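Local coordinates for SusD superfamily protein (PDB 3MYV) that probably binds polysaccharide at the bacterial outer membrane, like other SusD-type saccharide-binding proteins, at residues G34-M43 with R262-N270; V56-N64 with R410-D420. One frame throughout, in Å; residues are numbered along the deposited sequence.

Contact 1 of 2, residues G34-M43 with R262-N270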
loop_
_atom_site.group_PDB
_atom_site.type_symbol
_atom_site.label_atom_id
_atom_site.label_comp_id
_atom_site.label_asym_id
_atom_site.label_seq_id
_atom_site.Cartn_x
_atom_site.Cartn_y
_atom_site.Cartn_z
ATOM N N GLY A 34 2.271 -6.068 -8.234
ATOM C CA GLY A 34 2.194 -7.522 -8.308
ATOM C C GLY A 34 2.874 -8.242 -7.154
ATOM O O GLY A 34 2.549 -9.408 -6.880
ATOM N N ALA A 35 3.809 -7.564 -6.489
ATOM C CA ALA A 35 4.565 -8.153 -5.377
ATOM C C ALA A 35 5.437 -7.149 -4.603
ATOM O O ALA A 35 5.363 -7.081 -3.374
ATOM C CB ALA A 35 5.461 -9.308 -5.897
ATOM N N ALA A 36 6.295 -6.412 -5.301
ATOM C CA ALA A 36 7.363 -5.641 -4.619
ATOM C C ALA A 36 6.870 -4.670 -3.547
ATOM O O ALA A 36 7.512 -4.539 -2.512
ATOM C CB ALA A 36 8.275 -4.908 -5.612
HETATM N N MSE A 37 5.761 -3.981 -3.800
HETATM C CA MSE A 37 5.255 -2.966 -2.831
HETATM C C MSE A 37 4.934 -3.632 -1.477
HETATM O O MSE A 37 5.177 -3.056 -0.411
HETATM C CB MSE A 37 3.995 -2.265 -3.352
HETATM C CG MSE A 37 4.101 -0.858 -3.848
HETATM SE SE MSE A 37 5.288 0.410 -3.041
HETATM C CE MSE A 37 5.327 -0.064 -1.207
ATOM N N PHE A 38 4.450 -4.855 -1.535
ATOM C CA PHE A 38 4.024 -5.587 -0.362
ATOM C C PHE A 38 5.214 -6.150 0.345
ATOM O O PHE A 38 5.282 -6.089 1.562
ATOM C CB PHE A 38 3.007 -6.658 -0.746
ATOM C CG PHE A 38 1.807 -6.088 -1.455
ATOM C CD1 PHE A 38 0.867 -5.353 -0.756
ATOM C CD2 PHE A 38 1.640 -6.253 -2.807
ATOM C CE1 PHE A 38 -0.208 -4.792 -1.402
ATOM C CE2 PHE A 38 0.565 -5.703 -3.466
ATOM C CZ PHE A 38 -0.362 -4.975 -2.773
ATOM N N ALA A 39 6.173 -6.675 -0.413
ATOM C CA ALA A 39 7.435 -7.119 0.180
ATOM C C ALA A 39 8.041 -5.985 0.980
ATOM O O ALA A 39 8.541 -6.164 2.088
ATOM C CB ALA A 39 8.385 -7.593 -0.902
ATOM N N TYR A 40 7.990 -4.801 0.399
ATOM C CA TYR A 40 8.624 -3.628 0.982
ATOM C C TYR A 40 7.934 -3.236 2.292
ATOM O O TYR A 40 8.573 -3.129 3.343
ATOM C CB TYR A 40 8.573 -2.478 -0.034
ATOM C CG TYR A 40 9.453 -1.303 0.308
ATOM C CD1 TYR A 40 9.023 -0.327 1.192
ATOM C CD2 TYR A 40 10.727 -1.181 -0.252
ATOM C CE1 TYR A 40 9.838 0.769 1.520
ATOM C CE2 TYR A 40 11.547 -0.102 0.079
ATOM C CZ TYR A 40 11.089 0.867 0.966
ATOM O OH TYR A 40 11.917 1.921 1.286
ATOM N N GLY A 41 6.621 -3.089 2.232
ATOM C CA GLY A 41 5.828 -2.706 3.404
ATOM C C GLY A 41 5.758 -3.708 4.555
ATOM O O GLY A 41 5.638 -3.317 5.709
ATOM N N ASP A 42 5.776 -5.003 4.244
ATOM C CA ASP A 42 5.671 -6.044 5.265
ATOM C C ASP A 42 7.027 -6.530 5.765
ATOM O O ASP A 42 7.229 -6.695 6.972
ATOM C CB ASP A 42 4.879 -7.230 4.722
ATOM C CG ASP A 42 3.384 -6.942 4.643
ATOM O OD1 ASP A 42 2.782 -6.843 5.713
ATOM O OD2 ASP A 42 2.834 -6.838 3.522
HETATM N N MSE A 43 7.973 -6.779 4.847
HETATM C CA MSE A 43 9.233 -7.392 5.244
HETATM C C MSE A 43 10.102 -6.457 6.078
HETATM O O MSE A 43 10.957 -6.920 6.827
HETATM C CB MSE A 43 10.015 -7.913 4.036
HETATM C CG MSE A 43 9.256 -9.064 3.303
HETATM SE SE MSE A 43 9.222 -10.706 4.330
HETATM C CE MSE A 43 7.593 -11.401 3.606
ATOM N N ARG A 262 4.333 -17.226 -10.818
ATOM C CA ARG A 262 5.133 -17.689 -9.699
ATOM C C ARG A 262 5.849 -16.533 -8.991
ATOM O O ARG A 262 6.321 -16.723 -7.869
ATOM C CB ARG A 262 6.123 -18.777 -10.112
ATOM C CG ARG A 262 5.481 -20.087 -10.438
ATOM C CD ARG A 262 6.560 -21.091 -10.756
ATOM N NE ARG A 262 6.104 -22.460 -10.756
ATOM C CZ ARG A 262 6.724 -23.483 -11.346
ATOM N NH1 ARG A 262 7.859 -23.313 -12.022
ATOM N NH2 ARG A 262 6.212 -24.699 -11.239
ATOM N N ASP A 263 5.944 -15.340 -9.605
ATOM C CA ASP A 263 6.440 -14.187 -8.848
ATOM C C ASP A 263 5.372 -13.192 -8.391
ATOM O O ASP A 263 5.706 -12.057 -8.023
ATOM C CB ASP A 263 7.675 -13.499 -9.476
ATOM C CG ASP A 263 7.369 -12.667 -10.724
ATOM O OD1 ASP A 263 6.289 -12.745 -11.328
ATOM O OD2 ASP A 263 8.292 -11.923 -11.120
ATOM N N SER A 264 4.107 -13.622 -8.429
ATOM C CA SER A 264 3.002 -12.912 -7.755
ATOM C C SER A 264 3.190 -13.050 -6.260
ATOM O O SER A 264 3.703 -14.077 -5.797
ATOM C CB SER A 264 1.614 -13.487 -8.152
ATOM O OG SER A 264 1.400 -14.799 -7.640
ATOM N N TRP A 265 2.776 -12.022 -5.513
ATOM C CA TRP A 265 2.787 -12.045 -4.042
ATOM C C TRP A 265 2.137 -13.311 -3.462
ATOM O O TRP A 265 2.646 -13.890 -2.502
ATOM C CB TRP A 265 2.044 -10.805 -3.538
ATOM C CG TRP A 265 2.158 -10.450 -2.055
ATOM C CD1 TRP A 265 1.126 -10.085 -1.250
ATOM C CD2 TRP A 265 3.347 -10.348 -1.254
ATOM N NE1 TRP A 265 1.582 -9.765 0.002
ATOM C CE2 TRP A 265 2.943 -9.892 0.025
ATOM C CE3 TRP A 265 4.709 -10.557 -1.491
ATOM C CZ2 TRP A 265 3.839 -9.696 1.059
ATOM C CZ3 TRP A 265 5.607 -10.345 -0.453
ATOM C CH2 TRP A 265 5.171 -9.921 0.799
ATOM N N GLY A 266 1.029 -13.743 -4.065
ATOM C CA GLY A 266 0.351 -14.963 -3.655
ATOM C C GLY A 266 1.197 -16.221 -3.713
ATOM O O GLY A 266 1.110 -17.073 -2.841
ATOM N N TYR A 267 2.044 -16.331 -4.720
ATOM C CA TYR A 267 2.918 -17.486 -4.848
ATOM C C TYR A 267 4.188 -17.349 -4.034
ATOM O O TYR A 267 4.669 -18.327 -3.456
ATOM C CB TYR A 267 3.225 -17.747 -6.321
ATOM C CG TYR A 267 3.733 -19.120 -6.650
ATOM C CD1 TYR A 267 5.091 -19.423 -6.581
ATOM C CD2 TYR A 267 2.873 -20.118 -7.113
ATOM C CE1 TYR A 267 5.576 -20.688 -6.945
ATOM C CE2 TYR A 267 3.344 -21.362 -7.451
ATOM C CZ TYR A 267 4.707 -21.660 -7.377
ATOM O OH TYR A 267 5.175 -22.926 -7.763
ATOM N N LEU A 268 4.688 -16.123 -3.905
ATOM C CA LEU A 268 5.892 -15.891 -3.088
ATOM C C LEU A 268 5.672 -16.171 -1.608
ATOM O O LEU A 268 6.553 -16.713 -0.950
ATOM C CB LEU A 268 6.370 -14.457 -3.262
ATOM C CG LEU A 268 6.794 -14.036 -4.664
ATOM C CD1 LEU A 268 7.106 -12.522 -4.607
ATOM C CD2 LEU A 268 7.985 -14.833 -5.136
ATOM N N LEU A 269 4.519 -15.780 -1.064
ATOM C CA LEU A 269 4.249 -15.957 0.373
ATOM C C LEU A 269 3.862 -17.404 0.718
ATOM O O LEU A 269 3.857 -17.796 1.875
ATOM C CB LEU A 269 3.131 -15.033 0.853
ATOM C CG LEU A 269 3.451 -13.550 1.088
ATOM C CD1 LEU A 269 2.326 -12.921 1.867
ATOM C CD2 LEU A 269 4.769 -13.356 1.833
ATOM N N ASN A 270 3.458 -18.159 -0.277
ATOM C CA ASN A 270 2.905 -19.494 -0.021
ATOM C C ASN A 270 4.007 -20.519 0.259
ATOM O O ASN A 270 4.985 -20.629 -0.484
ATOM C CB ASN A 270 2.057 -19.928 -1.214
ATOM C CG ASN A 270 1.155 -21.057 -0.899
ATOM O OD1 ASN A 270 1.588 -22.216 -0.805
ATOM N ND2 ASN A 270 -0.155 -20.760 -0.791
#

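Contact 2 of 2, residues V56-N64 with R410-D420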
loop_
_atom_site.group_PDB
_atom_site.type_symbol
_atom_site.label_atom_id
_atom_site.label_comp_id
_atom_site.label_asym_id
_atom_site.label_seq_id
_atom_site.Cartn_x
_atom_site.Cartn_y
_atom_site.Cartn_z
ATOM N N VAL A 56 13.324 -10.591 -3.471
ATOM C CA VAL A 56 12.895 -9.254 -3.007
ATOM C C VAL A 56 12.439 -9.247 -1.551
ATOM O O VAL A 56 12.680 -8.272 -0.825
ATOM C CB VAL A 56 11.808 -8.622 -3.935
ATOM C CG1 VAL A 56 10.491 -9.364 -3.821
ATOM C CG2 VAL A 56 11.631 -7.130 -3.627
ATOM N N CYS A 57 11.815 -10.319 -1.084
ATOM C CA CYS A 57 11.461 -10.403 0.334
ATOM C C CYS A 57 12.736 -10.326 1.187
ATOM O O CYS A 57 12.782 -9.618 2.193
ATOM C CB CYS A 57 10.683 -11.689 0.650
ATOM S SG CYS A 57 8.946 -11.655 0.056
ATOM N N ASN A 58 13.764 -11.054 0.764
ATOM C CA ASN A 58 14.999 -11.157 1.521
ATOM C C ASN A 58 15.770 -9.814 1.581
ATOM O O ASN A 58 16.141 -9.364 2.657
ATOM C CB ASN A 58 15.850 -12.278 0.963
ATOM C CG ASN A 58 17.072 -12.539 1.801
ATOM O OD1 ASN A 58 18.081 -11.892 1.634
ATOM N ND2 ASN A 58 16.978 -13.485 2.702
ATOM N N THR A 59 15.966 -9.185 0.424
ATOM C CA THR A 59 16.706 -7.933 0.340
ATOM C C THR A 59 15.919 -6.824 1.049
ATOM O O THR A 59 16.506 -6.047 1.759
ATOM C CB THR A 59 17.052 -7.575 -1.117
ATOM O OG1 THR A 59 15.854 -7.420 -1.901
ATOM C CG2 THR A 59 17.982 -8.693 -1.746
ATOM N N CYS A 60 14.588 -6.794 0.919
ATOM C CA CYS A 60 13.805 -5.830 1.737
ATOM C C CYS A 60 13.964 -6.084 3.244
ATOM O O CYS A 60 14.241 -5.163 4.028
ATOM C CB CYS A 60 12.324 -5.831 1.340
ATOM S SG CYS A 60 12.013 -5.077 -0.287
ATOM N N TYR A 61 13.806 -7.330 3.657
ATOM C CA TYR A 61 13.946 -7.676 5.076
ATOM C C TYR A 61 15.310 -7.282 5.628
ATOM O O TYR A 61 15.426 -6.759 6.740
ATOM C CB TYR A 61 13.724 -9.175 5.216
ATOM C CG TYR A 61 14.006 -9.757 6.564
ATOM C CD1 TYR A 61 13.137 -9.537 7.622
ATOM C CD2 TYR A 61 15.069 -10.626 6.755
ATOM C CE1 TYR A 61 13.382 -10.121 8.887
ATOM C CE2 TYR A 61 15.314 -11.216 7.990
ATOM C CZ TYR A 61 14.463 -10.964 9.048
ATOM O OH TYR A 61 14.729 -11.540 10.256
HETATM N N MSE A 62 16.343 -7.550 4.835
HETATM C CA MSE A 62 17.725 -7.293 5.236
HETATM C C MSE A 62 18.183 -5.858 4.927
HETATM O O MSE A 62 19.353 -5.527 5.136
HETATM C CB MSE A 62 18.641 -8.299 4.544
HETATM C CG MSE A 62 18.387 -9.754 4.933
HETATM SE SE MSE A 62 18.668 -10.133 6.800
HETATM C CE MSE A 62 20.617 -9.860 6.959
ATOM N N PHE A 63 17.277 -4.997 4.455
ATOM C CA PHE A 63 17.660 -3.635 3.990
ATOM C C PHE A 63 18.933 -3.659 3.125
ATOM O O PHE A 63 19.775 -2.783 3.213
ATOM C CB PHE A 63 17.782 -2.632 5.149
ATOM C CG PHE A 63 16.451 -2.303 5.799
ATOM C CD1 PHE A 63 15.774 -3.261 6.560
ATOM C CD2 PHE A 63 15.864 -1.041 5.635
ATOM C CE1 PHE A 63 14.502 -2.976 7.143
ATOM C CE2 PHE A 63 14.608 -0.725 6.228
ATOM C CZ PHE A 63 13.923 -1.698 6.975
ATOM N N ASN A 64 19.018 -4.666 2.254
ATOM C CA ASN A 64 20.169 -4.848 1.374
ATOM C C ASN A 64 19.869 -4.132 0.055
ATOM O O ASN A 64 19.330 -4.732 -0.871
ATOM C CB ASN A 64 20.418 -6.347 1.137
ATOM C CG ASN A 64 21.539 -6.602 0.160
ATOM O OD1 ASN A 64 22.258 -5.685 -0.213
ATOM N ND2 ASN A 64 21.667 -7.842 -0.295
ATOM N N ARG A 410 12.857 -5.867 15.730
ATOM C CA ARG A 410 12.924 -7.097 14.944
ATOM C C ARG A 410 14.059 -7.924 15.506
ATOM O O ARG A 410 15.184 -7.897 15.010
ATOM C CB ARG A 410 13.158 -6.760 13.459
ATOM C CG ARG A 410 12.217 -5.657 12.957
ATOM C CD ARG A 410 12.836 -4.750 11.903
ATOM N NE ARG A 410 12.699 -5.340 10.585
ATOM C CZ ARG A 410 13.680 -5.576 9.719
ATOM N NH1 ARG A 410 14.923 -5.230 9.970
ATOM N NH2 ARG A 410 13.381 -6.125 8.556
ATOM N N LYS A 411 13.759 -8.643 16.577
ATOM C CA LYS A 411 14.770 -9.439 17.249
ATOM C C LYS A 411 14.168 -10.679 17.892
ATOM O O LYS A 411 12.944 -10.778 18.105
ATOM C CB LYS A 411 15.539 -8.580 18.261
ATOM C CG LYS A 411 14.758 -8.113 19.465
ATOM C CD LYS A 411 15.619 -7.184 20.323
ATOM C CE LYS A 411 14.835 -6.663 21.530
ATOM N NZ LYS A 411 15.677 -5.870 22.484
ATOM N N GLY A 412 15.032 -11.649 18.164
ATOM C CA GLY A 412 14.599 -12.927 18.723
ATOM C C GLY A 412 13.743 -13.735 17.765
ATOM O O GLY A 412 13.865 -13.609 16.536
ATOM N N GLY A 413 12.893 -14.580 18.340
ATOM C CA GLY A 413 12.026 -15.454 17.575
ATOM C C GLY A 413 12.814 -16.349 16.648
ATOM O O GLY A 413 13.771 -17.004 17.052
ATOM N N TYR A 414 12.429 -16.353 15.380
ATOM C CA TYR A 414 13.182 -17.031 14.353
ATOM C C TYR A 414 13.664 -16.052 13.269
ATOM O O TYR A 414 13.824 -16.403 12.097
ATOM C CB TYR A 414 12.369 -18.196 13.774
ATOM C CG TYR A 414 10.909 -17.964 13.420
ATOM C CD1 TYR A 414 10.541 -17.407 12.189
ATOM C CD2 TYR A 414 9.883 -18.386 14.277
ATOM C CE1 TYR A 414 9.209 -17.226 11.848
ATOM C CE2 TYR A 414 8.552 -18.230 13.944
ATOM C CZ TYR A 414 8.209 -17.643 12.718
ATOM O OH TYR A 414 6.882 -17.498 12.392
ATOM N N HIS A 415 13.950 -14.829 13.683
ATOM C CA HIS A 415 14.605 -13.874 12.800
ATOM C C HIS A 415 15.938 -14.414 12.290
ATOM O O HIS A 415 16.631 -15.179 12.980
ATOM C CB HIS A 415 14.804 -12.528 13.493
ATOM C CG HIS A 415 13.573 -11.667 13.508
ATOM N ND1 HIS A 415 13.157 -10.949 12.405
ATOM C CD2 HIS A 415 12.686 -11.394 14.491
ATOM C CE1 HIS A 415 12.057 -10.285 12.711
ATOM N NE2 HIS A 415 11.739 -10.553 13.964
ATOM N N LEU A 416 16.297 -14.003 11.082
ATOM C CA LEU A 416 17.566 -14.406 10.493
ATOM C C LEU A 416 18.759 -13.694 11.109
ATOM O O LEU A 416 18.631 -12.585 11.642
ATOM C CB LEU A 416 17.564 -14.126 8.995
ATOM C CG LEU A 416 16.427 -14.716 8.149
ATOM C CD1 LEU A 416 16.701 -14.462 6.671
ATOM C CD2 LEU A 416 16.277 -16.206 8.429
ATOM N N PRO A 417 19.941 -14.317 11.012
ATOM C CA PRO A 417 21.129 -13.623 11.528
ATOM C C PRO A 417 21.347 -12.277 10.831
ATOM O O PRO A 417 21.040 -12.123 9.659
ATOM C CB PRO A 417 22.291 -14.582 11.191
ATOM C CG PRO A 417 21.660 -15.924 11.015
ATOM C CD PRO A 417 20.250 -15.660 10.495
ATOM N N SER A 418 21.882 -11.320 11.565
ATOM C CA SER A 418 22.247 -10.025 11.037
ATOM C C SER A 418 21.097 -9.138 10.606
ATOM O O SER A 418 21.346 -8.085 10.033
ATOM C CB SER A 418 23.256 -10.174 9.899
ATOM O OG SER A 418 24.427 -10.795 10.384
ATOM N N VAL A 419 19.855 -9.519 10.908
ATOM C CA VAL A 419 18.724 -8.606 10.690
ATOM C C VAL A 419 18.992 -7.292 11.451
ATOM O O VAL A 419 19.647 -7.296 12.512
ATOM C CB VAL A 419 17.380 -9.206 11.128
ATOM C CG1 VAL A 419 17.354 -9.475 12.645
ATOM C CG2 VAL A 419 16.221 -8.282 10.690
ATOM N N ASP A 420 18.541 -6.179 10.888
ATOM C CA ASP A 420 18.598 -4.897 11.600
ATOM C C ASP A 420 17.533 -4.902 12.699
ATOM O O ASP A 420 16.327 -4.886 12.425
ATOM C CB ASP A 420 18.389 -3.716 10.648
ATOM C CG ASP A 420 19.514 -3.564 9.654
ATOM O OD1 ASP A 420 20.633 -3.154 10.034
ATOM O OD2 ASP A 420 19.280 -3.883 8.490
HETATM O O HOH W 1 17.420 -5.748 8.415
HETATM O O HOH W 2 21.280 -3.616 6.828
#

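Contact 1 of 2, residues G34-M43 with R262-N270
Trp265 is a knob in a hole formed by Phe38, Ala39, Asp42 and Met43, and so joins the short helix 265-268 to the helix 36-43 of this SusD-family fold. The contact is buried. Trp265 has the largest share of it, through aromatic and CH-pi packing. A chi1 of -168°, which sets CG opposite the backbone N, sends the Trp265 indole toward helix 36-43. Phe38 CB lies over one face, 3.5 Å from the centroid of the five-membered ring of Trp265. The Phe38 ring and that same ring form an offset stack, with centroids 5.0 Å apart and planes at 26°. Leu269 CG covers the opposite face of the indole. Apolar contacts fill in around the ring. Ala39 CB meets Trp265 CZ3 at 3.9 Å. CE of the selenomethionine Met43 rests against both Trp265 CH2 and Leu269 CD2. Ala35 CB rests on Leu268 CD1 at 3.8 Å. The polar groups are tied into neighbouring loops. Trp265 NE1 bonds to Gly393 O, and Asp42 OD1 accepts from Gly393 N, so one glycine holds both side chains. Replacing the indole by an alanine side chain is likely to leave Phe38 without its stacking partner, open a gap among the four hole residues and deprive Gly393 O of its donor. Ser264 is the N-cap of helix 265-268, with a weak capping bond from Tyr267 N to its OG, and the same OG is hydrogen-bonded to Gly261 O. Ala35 has the same position before helix 36-43. One backbone bond joins the two helix starts: Trp265 N donates to Gly34 O at 3.0 Å.

Contact 2 of 2, residues V56-N64 with R410-D420
The Tyr61 and His415 rings meet rim to rim, with planes 2° apart. His415 ND1 lies at the edge of the tyrosine ring, 2.7 Å from Tyr61 OH, and either atom could be the donor. Arg410 C lies over one face of the imidazole, toward its rim. Leu416 CG and Val419 CG2 approach the phenol obliquely, the latter 3.6 Å from Tyr61 CZ. The Arg410 guanidinium has Phe63 CE1 over one face, and its NH2 lies at the edge of the Phe63 ring, near the ring plane; the two planes stand at 83°. In its own plane the guanidinium donates from NH2 to a lone pair of Tyr61 O, 2.8 Å away and almost straight at 176°. These groups join the end of helix 56-61 to the loop between strands 408-409 and 422-423. The helix ends in a Schellman motif, with Phe63 as the C-prime residue. Its bonds run from Asn64 N to Thr59 O and from Phe63 N to Cys60 O; the next carbonyl, Tyr61 O, accepts from the arginine. The loop makes a type II turn from Leu416 to Val419. Leu416 N donates to Tyr61 OH at 3.0 Å, so this hydroxyl is gripped by two loop groups. Bends at chi2 and chi3 fold selenomethionine Met62 back over the turn, where its CE lies 3.5 Å from Pro417 O. Arg410 NH1 also donates to Asp420 O. One water takes hydrogen bonds from Arg410 NH1 and Asp420 N and gives them to Tyr61 O and Asp420 OD2. A second donates to Met62 O and Asp420 OD2.

Overall arrangement
Contacts 1 and 2 adjoin, with centres about 16 Å apart. Their segments alternate along the chain, and each joins an early helix to a much later part. Arg410 NH2 of contact 2 probably bonds to Met43 O of contact 1 at 3.1 Å. Trp265 CZ3 packs on Cys57 SG at 3.6 Å, and Met43 CB lies 3.7 Å from Cys57 O, so helix 56-61 touches both helices of contact 1. Contact 1 lies deeper: its centre is about 12 Å from the chain's centre, that of contact 2 about 21 Å. The nearest atom of the Ser264 side chain is about 6 Å from the sodium ion, which is bound by Asn254, Ser255, Asp258, Pro260 and Leu325.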